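Local coordinates for protein alginate lyase, family PL7 (Zobellia galactanivorans, PDB 3ZPY) that cleaves alginate by beta-elimination, probably acting on mannuronate or guluronate blocks, this chain being the catalytic domain of a larger family PL7 lyase, at residues 96-107 / 237-248; 20-28 / 63-71. All coordinates share one frame; numbering follows the deposited sequence.

Contact 1 of 2, residues 96-107 / 237-248; sequences THTMEWTVQVNQ and LVRIKNLSVTHN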
loop_
_atom_site.group_PDB
_atom_site.type_symbol
_atom_site.label_atom_id
_atom_site.label_comp_id
_atom_site.label_asym_id
_atom_site.label_seq_id
_atom_site.Cartn_x
_atom_site.Cartn_y
_atom_site.Cartn_z
ATOM N N THR A 96 17.302 7.128 9.820
ATOM C CA THR A 96 16.582 7.599 8.656
ATOM C C THR A 96 16.070 6.366 7.896
ATOM O O THR A 96 16.806 5.433 7.640
ATOM C CB THR A 96 17.491 8.420 7.771
ATOM O OG1 THR A 96 17.846 9.615 8.420
ATOM C CG2 THR A 96 16.802 8.837 6.412
ATOM N N HIS A 97 14.780 6.396 7.540
ATOM C CA HIS A 97 14.097 5.176 7.077
ATOM C C HIS A 97 13.365 5.485 5.876
ATOM O O HIS A 97 12.554 6.421 5.827
ATOM C CB HIS A 97 13.053 4.783 8.177
ATOM C CG HIS A 97 13.710 4.556 9.511
ATOM N ND1 HIS A 97 13.769 5.488 10.515
ATOM C CD2 HIS A 97 14.537 3.520 9.892
ATOM C CE1 HIS A 97 14.556 5.001 11.510
ATOM N NE2 HIS A 97 15.007 3.819 11.144
ATOM N N THR A 98 13.730 4.764 4.778
ATOM C CA THR A 98 13.265 5.162 3.383
ATOM C C THR A 98 12.706 3.982 2.597
ATOM O O THR A 98 13.293 2.883 2.650
ATOM C CB THR A 98 14.500 5.702 2.602
ATOM O OG1 THR A 98 15.078 6.791 3.348
ATOM C CG2 THR A 98 14.163 6.245 1.226
ATOM N N MET A 99 11.599 4.240 1.890
ATOM C CA MET A 99 11.159 3.297 0.906
ATOM C C MET A 99 11.119 4.004 -0.384
ATOM O O MET A 99 10.541 5.077 -0.497
ATOM C CB MET A 99 9.775 2.737 1.246
ATOM C CG MET A 99 9.272 1.801 0.163
ATOM S SD MET A 99 7.740 0.908 0.658
ATOM C CE MET A 99 6.521 2.255 0.764
ATOM N N GLU A 100 11.819 3.428 -1.397
ATOM C CA GLU A 100 11.737 3.964 -2.791
ATOM C C GLU A 100 11.063 2.933 -3.686
ATOM O O GLU A 100 11.307 1.735 -3.579
ATOM C CB GLU A 100 13.113 4.235 -3.309
ATOM C CG GLU A 100 13.785 5.398 -2.596
ATOM C CD GLU A 100 15.236 5.573 -2.954
ATOM O OE1 GLU A 100 15.992 4.707 -2.463
ATOM O OE2 GLU A 100 15.562 6.465 -3.708
ATOM N N TRP A 101 10.170 3.424 -4.541
ATOM C CA TRP A 101 9.518 2.540 -5.524
ATOM C C TRP A 101 9.031 3.338 -6.662
ATOM O O TRP A 101 8.656 4.511 -6.527
ATOM C CB TRP A 101 8.364 1.751 -4.858
ATOM C CG TRP A 101 7.116 2.444 -4.424
ATOM C CD1 TRP A 101 5.845 2.155 -4.949
ATOM C CD2 TRP A 101 6.902 3.462 -3.416
ATOM N NE1 TRP A 101 4.901 2.905 -4.343
ATOM C CE2 TRP A 101 5.462 3.721 -3.392
ATOM C CE3 TRP A 101 7.716 4.126 -2.517
ATOM C CZ2 TRP A 101 4.906 4.662 -2.479
ATOM C CZ3 TRP A 101 7.159 5.048 -1.633
ATOM C CH2 TRP A 101 5.788 5.336 -1.649
ATOM N N THR A 102 9.007 2.716 -7.814
ATOM C CA THR A 102 8.550 3.355 -9.029
ATOM C C THR A 102 7.181 2.772 -9.268
ATOM O O THR A 102 7.010 1.539 -9.322
ATOM C CB THR A 102 9.561 3.030 -10.176
ATOM O OG1 THR A 102 10.811 3.617 -9.829
ATOM C CG2 THR A 102 9.075 3.585 -11.548
ATOM N N VAL A 103 6.260 3.639 -9.493
ATOM C CA VAL A 103 4.801 3.160 -9.452
ATOM C C VAL A 103 4.019 3.784 -10.601
ATOM O O VAL A 103 4.291 4.916 -11.059
ATOM C CB VAL A 103 4.162 3.568 -8.077
ATOM C CG1 VAL A 103 3.933 5.103 -7.946
ATOM C CG2 VAL A 103 2.841 2.816 -7.837
ATOM N N GLN A 104 2.993 3.028 -11.018
ATOM C CA GLN A 104 1.819 3.624 -11.676
ATOM C C GLN A 104 0.548 3.074 -11.080
ATOM O O GLN A 104 0.541 1.985 -10.473
ATOM C CB GLN A 104 1.773 3.300 -13.147
ATOM C CG GLN A 104 3.036 3.654 -13.986
ATOM C CD GLN A 104 2.726 3.595 -15.441
ATOM O OE1 GLN A 104 1.625 3.067 -15.832
ATOM N NE2 GLN A 104 3.609 4.093 -16.280
ATOM N N VAL A 105 -0.491 3.893 -11.197
ATOM C CA VAL A 105 -1.833 3.404 -10.861
ATOM C C VAL A 105 -2.522 3.369 -12.232
ATOM O O VAL A 105 -2.575 4.422 -12.914
ATOM C CB VAL A 105 -2.566 4.218 -9.796
ATOM C CG1 VAL A 105 -3.977 3.641 -9.602
ATOM C CG2 VAL A 105 -1.725 4.299 -8.523
ATOM N N ASN A 106 -3.089 2.201 -12.611
ATOM C CA ASN A 106 -3.683 2.055 -13.867
ATOM C C ASN A 106 -5.229 2.041 -13.840
ATOM O O ASN A 106 -5.825 2.120 -14.874
ATOM C CB ASN A 106 -3.199 0.742 -14.487
ATOM C CG ASN A 106 -1.656 0.736 -14.657
ATOM O OD1 ASN A 106 -1.111 1.577 -15.384
ATOM N ND2 ASN A 106 -0.969 -0.079 -13.868
ATOM N N GLN A 107 -5.859 1.924 -12.664
ATOM C CA GLN A 107 -7.299 1.809 -12.579
ATOM C C GLN A 107 -7.660 2.056 -11.133
ATOM O O GLN A 107 -7.002 1.520 -10.234
ATOM C CB GLN A 107 -7.738 0.342 -12.921
ATOM C CG GLN A 107 -9.235 0.142 -12.946
ATOM C CD GLN A 107 -9.995 0.690 -14.154
ATOM O OE1 GLN A 107 -9.494 0.901 -15.197
ATOM N NE2 GLN A 107 -11.241 0.781 -14.008
ATOM N N LEU A 237 -5.774 -1.160 -9.768
ATOM C CA LEU A 237 -4.597 -1.815 -10.271
ATOM C C LEU A 237 -3.393 -0.864 -10.084
ATOM O O LEU A 237 -3.432 0.232 -10.553
ATOM C CB LEU A 237 -4.786 -2.152 -11.743
ATOM C CG LEU A 237 -3.659 -2.960 -12.388
ATOM C CD1 LEU A 237 -3.418 -4.314 -11.715
ATOM C CD2 LEU A 237 -3.860 -3.164 -13.902
ATOM N N VAL A 238 -2.403 -1.356 -9.371
ATOM C CA VAL A 238 -1.166 -0.653 -9.043
ATOM C C VAL A 238 -0.042 -1.522 -9.610
ATOM O O VAL A 238 -0.067 -2.760 -9.540
ATOM C CB VAL A 238 -0.946 -0.490 -7.533
ATOM C CG1 VAL A 238 0.409 0.106 -7.264
ATOM C CG2 VAL A 238 -2.070 0.302 -6.876
ATOM N N ARG A 239 0.957 -0.917 -10.229
ATOM C CA ARG A 239 2.106 -1.685 -10.681
ATOM C C ARG A 239 3.412 -0.993 -10.179
ATOM O O ARG A 239 3.505 0.238 -10.162
ATOM C CB ARG A 239 2.051 -1.906 -12.193
ATOM C CG ARG A 239 2.142 -0.674 -13.081
ATOM C CD ARG A 239 2.027 -1.088 -14.531
ATOM N NE ARG A 239 2.107 -0.006 -15.444
ATOM C CZ ARG A 239 2.019 -0.151 -16.753
ATOM N NH1 ARG A 239 1.934 -1.377 -17.289
ATOM N NH2 ARG A 239 1.918 0.949 -17.485
ATOM N N ILE A 240 4.386 -1.830 -9.754
ATOM C CA ILE A 240 5.587 -1.348 -9.059
ATOM C C ILE A 240 6.834 -1.975 -9.696
ATOM O O ILE A 240 6.843 -3.180 -10.074
ATOM C CB ILE A 240 5.489 -1.661 -7.520
ATOM C CG1 ILE A 240 4.234 -1.022 -6.953
ATOM C CG2 ILE A 240 6.753 -1.292 -6.779
ATOM C CD1 ILE A 240 3.834 -1.393 -5.509
ATOM N N LYS A 241 7.886 -1.171 -9.696
ATOM C CA LYS A 241 9.226 -1.725 -9.971
ATOM C C LYS A 241 10.251 -0.928 -9.170
ATOM O O LYS A 241 9.905 0.079 -8.528
ATOM C CB LYS A 241 9.592 -1.654 -11.459
ATOM C CG LYS A 241 9.622 -0.309 -12.109
ATOM C CD LYS A 241 9.787 -0.469 -13.634
ATOM C CE LYS A 241 9.837 0.881 -14.247
ATOM N NZ LYS A 241 10.166 0.785 -15.714
ATOM N N ASN A 242 11.538 -1.315 -9.195
ATOM C CA ASN A 242 12.617 -0.574 -8.590
ATOM C C ASN A 242 12.334 -0.286 -7.106
ATOM O O ASN A 242 12.426 0.903 -6.668
ATOM C CB ASN A 242 12.844 0.784 -9.348
ATOM C CG ASN A 242 13.237 0.589 -10.747
ATOM O OD1 ASN A 242 13.629 -0.484 -11.146
ATOM N ND2 ASN A 242 12.919 1.609 -11.542
ATOM N N LEU A 243 11.936 -1.310 -6.359
ATOM C CA LEU A 243 11.569 -1.211 -4.948
ATOM C C LEU A 243 12.823 -1.434 -4.108
ATOM O O LEU A 243 13.527 -2.422 -4.275
ATOM C CB LEU A 243 10.587 -2.360 -4.646
ATOM C CG LEU A 243 10.165 -2.470 -3.154
ATOM C CD1 LEU A 243 9.494 -1.248 -2.540
ATOM C CD2 LEU A 243 9.237 -3.667 -3.008
ATOM N N SER A 244 13.011 -0.562 -3.137
ATOM C CA SER A 244 13.979 -0.847 -2.083
ATOM C C SER A 244 13.633 -0.122 -0.821
ATOM O O SER A 244 13.010 0.941 -0.857
ATOM C CB SER A 244 15.372 -0.431 -2.530
ATOM O OG SER A 244 15.460 0.958 -2.607
ATOM N N VAL A 245 14.044 -0.701 0.302
ATOM C CA VAL A 245 13.959 -0.024 1.596
ATOM C C VAL A 245 15.398 0.146 2.134
ATOM O O VAL A 245 16.212 -0.770 1.999
ATOM C CB VAL A 245 13.060 -0.785 2.575
ATOM C CG1 VAL A 245 13.289 -0.280 3.982
ATOM C CG2 VAL A 245 11.624 -0.503 2.240
ATOM N N THR A 246 15.669 1.352 2.651
ATOM C CA THR A 246 16.993 1.675 3.214
ATOM C C THR A 246 16.788 2.172 4.636
ATOM O O THR A 246 15.893 2.982 4.917
ATOM C CB THR A 246 17.687 2.742 2.374
ATOM O OG1 THR A 246 17.707 2.315 1.046
ATOM C CG2 THR A 246 19.075 2.982 2.876
ATOM N N HIS A 247 17.628 1.673 5.515
ATOM C CA HIS A 247 17.680 2.126 6.911
ATOM C C HIS A 247 19.079 2.531 7.245
ATOM O O HIS A 247 20.041 1.707 7.025
ATOM C CB HIS A 247 17.195 1.034 7.908
ATOM C CG HIS A 247 15.749 0.650 7.687
ATOM N ND1 HIS A 247 14.745 1.500 8.098
ATOM C CD2 HIS A 247 15.143 -0.447 7.060
ATOM C CE1 HIS A 247 13.556 0.946 7.836
ATOM N NE2 HIS A 247 13.793 -0.236 7.137
ATOM N N ASN A 248 19.211 3.774 7.725
ATOM C CA ASN A 248 20.515 4.325 8.078
ATOM C C ASN A 248 20.504 4.781 9.521
ATOM O O ASN A 248 19.426 5.209 9.995
ATOM C CB ASN A 248 20.884 5.519 7.162
ATOM C CG ASN A 248 20.935 5.152 5.680
ATOM O OD1 ASN A 248 21.827 4.409 5.234
ATOM N ND2 ASN A 248 19.996 5.663 4.927
ATOM O OXT ASN A 248 21.587 4.741 10.201
HETATM O O HOH W 1 17.228 5.655 4.738
HETATM O O HOH W 2 15.417 2.973 -0.448
HETATM O O HOH W 3 12.254 3.613 -7.420
#
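Val103 and Val238 meet on the inward face of two antiparallel strands, CG2 of Val103 lying 3.7 Å from CG1 of Val238. This face is the tight one. Trp101 holds its CG between backbone N and carbonyl carbon (chi1 70°), which brings the CD1 edge of the indole to 4.0 Å from Ile240 CG2. Trp101 CB touches Leu243 CD1 at 4.0 Å, and Phe121, Phe217 and Val219 of the facing sheet close over the row. Toward solvent the contact is polar and looser. One water joins Glu100 OE1, Ser244 OG and Thr246 OG1; another links Thr102 OG1 to Asn242 O, the Thr102 hydroxyl also bonding Asn183. Gln104 and Arg239 run side by side, and NH2 of Arg239 donates to Gln104 OE1 at 2.7 Å, fairly straight, from above the amide plane, while the oxygen stays in the guanidinium plane. NE of Arg239 adds a weak bond to the same oxygen. NH1 turns to Tyr59, and Trp57 makes a cation-pi contact with the group. A leucine in place of Arg239 would probably leave Gln104 OE1 without these two donors and Tyr59 without its partner, and take away one of two cations beside Trp57. Two beta bulges, at Asn242 and Asn106, each shift the register by one; at Asn242 the chain turns a corner. Such long, curved antiparallel neighbours, one face on the facing sheet, the other toward solvent, make up the outer sheet of the PL7 beta-jelly-roll.

Contact 2 of 2, residues 20-28 / 63-71; sequences FIGSPGSSA and YRGLGGSAN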
loop_
_atom_site.group_PDB
_atom_site.type_symbol
_atom_site.label_atom_id
_atom_site.label_comp_id
_atom_site.label_asym_id
_atom_site.label_seq_id
_atom_site.Cartn_x
_atom_site.Cartn_y
_atom_site.Cartn_z
ATOM N N PHE A 20 -4.845 -12.949 -1.789
ATOM C CA PHE A 20 -6.065 -13.735 -1.671
ATOM C C PHE A 20 -5.914 -15.035 -2.458
ATOM O O PHE A 20 -5.088 -15.089 -3.394
ATOM C CB PHE A 20 -7.265 -12.974 -2.311
ATOM C CG PHE A 20 -7.851 -11.921 -1.414
ATOM C CD1 PHE A 20 -7.260 -10.667 -1.325
ATOM C CD2 PHE A 20 -9.024 -12.204 -0.642
ATOM C CE1 PHE A 20 -7.738 -9.719 -0.423
ATOM C CE2 PHE A 20 -9.486 -11.228 0.244
ATOM C CZ PHE A 20 -8.891 -9.979 0.304
ATOM N N ILE A 21 -6.721 -16.024 -2.104
ATOM C CA ILE A 21 -6.901 -17.164 -2.959
ATOM C C ILE A 21 -8.347 -17.243 -3.424
ATOM O O ILE A 21 -9.237 -16.672 -2.778
ATOM C CB ILE A 21 -6.422 -18.481 -2.302
ATOM C CG1 ILE A 21 -7.336 -18.948 -1.171
ATOM C CG2 ILE A 21 -4.945 -18.426 -1.931
ATOM C CD1 ILE A 21 -7.059 -20.402 -0.778
ATOM N N GLY A 22 -8.569 -17.970 -4.517
ATOM C CA GLY A 22 -9.911 -18.168 -5.063
ATOM C C GLY A 22 -10.183 -17.124 -6.113
ATOM O O GLY A 22 -9.446 -16.126 -6.227
ATOM N N SER A 23 -11.218 -17.355 -6.908
ATOM C CA SER A 23 -11.640 -16.372 -7.910
ATOM C C SER A 23 -12.069 -15.060 -7.234
ATOM O O SER A 23 -12.608 -15.099 -6.146
ATOM C CB SER A 23 -12.770 -16.870 -8.760
ATOM O OG SER A 23 -12.357 -18.024 -9.390
ATOM N N PRO A 24 -11.831 -13.915 -7.886
ATOM C CA PRO A 24 -12.275 -12.671 -7.244
ATOM C C PRO A 24 -13.799 -12.662 -6.965
ATOM O O PRO A 24 -14.622 -12.970 -7.827
ATOM C CB PRO A 24 -11.868 -11.579 -8.204
ATOM C CG PRO A 24 -10.699 -12.178 -8.920
ATOM C CD PRO A 24 -10.997 -13.646 -9.077
ATOM N N GLY A 25 -14.179 -12.235 -5.769
ATOM C CA GLY A 25 -15.546 -12.325 -5.385
ATOM C C GLY A 25 -15.640 -12.132 -3.889
ATOM O O GLY A 25 -14.651 -12.059 -3.213
ATOM N N SER A 26 -16.852 -12.083 -3.363
ATOM C CA SER A 26 -17.029 -11.813 -1.925
ATOM C C SER A 26 -16.552 -12.999 -1.065
ATOM O O SER A 26 -16.285 -12.810 0.123
ATOM C CB SER A 26 -18.488 -11.484 -1.634
ATOM O OG SER A 26 -19.237 -12.541 -2.163
ATOM N N SER A 27 -16.417 -14.188 -1.689
ATOM C CA SER A 27 -16.008 -15.406 -0.963
ATOM C C SER A 27 -14.499 -15.742 -1.080
ATOM O O SER A 27 -14.057 -16.751 -0.468
ATOM C CB SER A 27 -16.802 -16.612 -1.451
ATOM O OG SER A 27 -16.274 -17.130 -2.678
ATOM N N ALA A 28 -13.711 -14.967 -1.844
ATOM C CA ALA A 28 -12.251 -15.154 -1.856
ATOM C C ALA A 28 -11.681 -15.049 -0.439
ATOM O O ALA A 28 -12.237 -14.390 0.456
ATOM C CB ALA A 28 -11.598 -14.142 -2.807
ATOM N N TYR A 63 -9.948 -5.935 -5.527
ATOM C CA TYR A 63 -11.293 -5.718 -6.029
ATOM C C TYR A 63 -12.176 -5.192 -4.922
ATOM O O TYR A 63 -12.045 -5.624 -3.770
ATOM C CB TYR A 63 -11.946 -7.041 -6.569
ATOM C CG TYR A 63 -11.121 -7.674 -7.651
ATOM C CD1 TYR A 63 -9.937 -8.377 -7.324
ATOM C CD2 TYR A 63 -11.566 -7.640 -8.998
ATOM C CE1 TYR A 63 -9.123 -8.930 -8.279
ATOM C CE2 TYR A 63 -10.738 -8.228 -9.995
ATOM C CZ TYR A 63 -9.594 -8.945 -9.590
ATOM O OH TYR A 63 -8.761 -9.447 -10.577
ATOM N N ARG A 64 -13.054 -4.260 -5.286
ATOM C CA ARG A 64 -14.139 -3.825 -4.385
ATOM C C ARG A 64 -14.870 -5.075 -3.903
ATOM O O ARG A 64 -15.202 -5.992 -4.694
ATOM C CB ARG A 64 -15.118 -3.014 -5.275
ATOM C CG ARG A 64 -16.294 -2.348 -4.523
ATOM C CD ARG A 64 -17.152 -1.600 -5.547
ATOM N NE ARG A 64 -18.093 -0.643 -4.928
ATOM C CZ ARG A 64 -19.391 -0.850 -4.736
ATOM N NH1 ARG A 64 -19.944 -2.045 -4.909
ATOM N NH2 ARG A 64 -20.160 0.156 -4.338
ATOM N N GLY A 65 -15.115 -5.141 -2.573
ATOM C CA GLY A 65 -15.927 -6.267 -2.020
ATOM C C GLY A 65 -15.169 -7.600 -1.963
ATOM O O GLY A 65 -15.794 -8.566 -1.622
ATOM N N LEU A 66 -13.855 -7.635 -2.330
ATOM C CA LEU A 66 -13.098 -8.855 -2.320
ATOM C C LEU A 66 -13.047 -9.399 -0.893
ATOM O O LEU A 66 -12.600 -8.722 0.053
ATOM C CB LEU A 66 -11.727 -8.579 -2.823
ATOM C CG LEU A 66 -10.760 -9.777 -3.085
ATOM C CD1 LEU A 66 -11.332 -10.742 -4.140
ATOM C CD2 LEU A 66 -9.311 -9.366 -3.442
ATOM N N GLY A 67 -13.471 -10.649 -0.730
ATOM C CA GLY A 67 -13.452 -11.235 0.594
ATOM C C GLY A 67 -14.494 -10.604 1.548
ATOM O O GLY A 67 -14.403 -10.805 2.753
ATOM N N GLY A 68 -15.455 -9.823 1.032
ATOM C CA GLY A 68 -16.388 -9.000 1.840
ATOM C C GLY A 68 -17.239 -9.852 2.711
ATOM O O GLY A 68 -17.810 -9.353 3.703
ATOM N N SER A 69 -17.373 -11.133 2.336
ATOM C CA SER A 69 -18.152 -12.077 3.162
ATOM C C SER A 69 -17.569 -12.348 4.538
ATOM O O SER A 69 -18.305 -12.492 5.556
ATOM C CB SER A 69 -18.323 -13.416 2.434
ATOM O OG SER A 69 -19.392 -13.280 1.523
ATOM N N ALA A 70 -16.252 -12.520 4.525
ATOM C CA ALA A 70 -15.468 -12.759 5.732
ATOM C C ALA A 70 -15.193 -11.455 6.477
ATOM O O ALA A 70 -15.337 -11.431 7.709
ATOM C CB ALA A 70 -14.176 -13.507 5.413
ATOM N N ASN A 71 -14.819 -10.376 5.760
ATOM C CA ASN A 71 -14.454 -9.129 6.451
ATOM C C ASN A 71 -14.880 -7.922 5.622
ATOM O O ASN A 71 -14.654 -7.912 4.413
ATOM C CB ASN A 71 -12.946 -9.065 6.761
ATOM C CG ASN A 71 -12.569 -7.816 7.551
ATOM O OD1 ASN A 71 -13.410 -6.957 7.836
ATOM N ND2 ASN A 71 -11.287 -7.696 7.876
#
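Leu66 and Phe20 approach from opposite directions, the leucine putting its CD2 methyl over one face of the phenyl ring, displaced toward the rim. That methyl stands 3.4 Å from the Phe20 ring centroid, a close CH-pi contact. CG of Leu66, anti to the backbone N (chi1 -172°), carries the branch to the Phe20 ring, and CD1 turns to Ala28 CB, 3.7 Å away, also meeting the backbone at Gly25. A second CH-pi contact is more centred: Pro24 CB sits over the middle of the Tyr63 ring, 3.6 Å from its centroid and only 6° off the normal, with Pro24 CG leaning toward CZ. The tyrosine hydroxyl passes beyond the proline to bond the carbonyl of Asn49. Two backbone bonds tie the turns together beside these side chains. Gly67 N donates to Gly25 O at 3.1 Å, nearly straight, and Ser69 N to Ser26 O at 3.0 Å. Only a glycine fits at Gly67, since a CB would run into Phe20 CE2, and its positive phi favours glycine as well. Aliphatic groups on aromatic faces thus supply the packing, while two main-chain bonds link the turns, so this loop junction is held without any salt bridge between its two segments.

Contact 1 and contact 2 lie on opposite sides of the chain's centre, about 26 Å apart between centres and about 7 Å between nearest atoms, without touching. Strand 58-63 connects them: it pairs with strand 235-247 beside contact 1, and its end runs into the 63-71 loop of contact 2. Segment 20-28, by contrast, leaves strand 15-21 of the other sheet, so contact 2 joins the two sheets at their margin while contact 1 lies within one of them. That sheet packs against strand 117-125, which carries the Gln-Ile-His sequence of PL7 lyases, so contact 1 probably backs the catalytic cleft. The sodium ion, at Thr35, Ala37 and Ile40, belongs to neither contact.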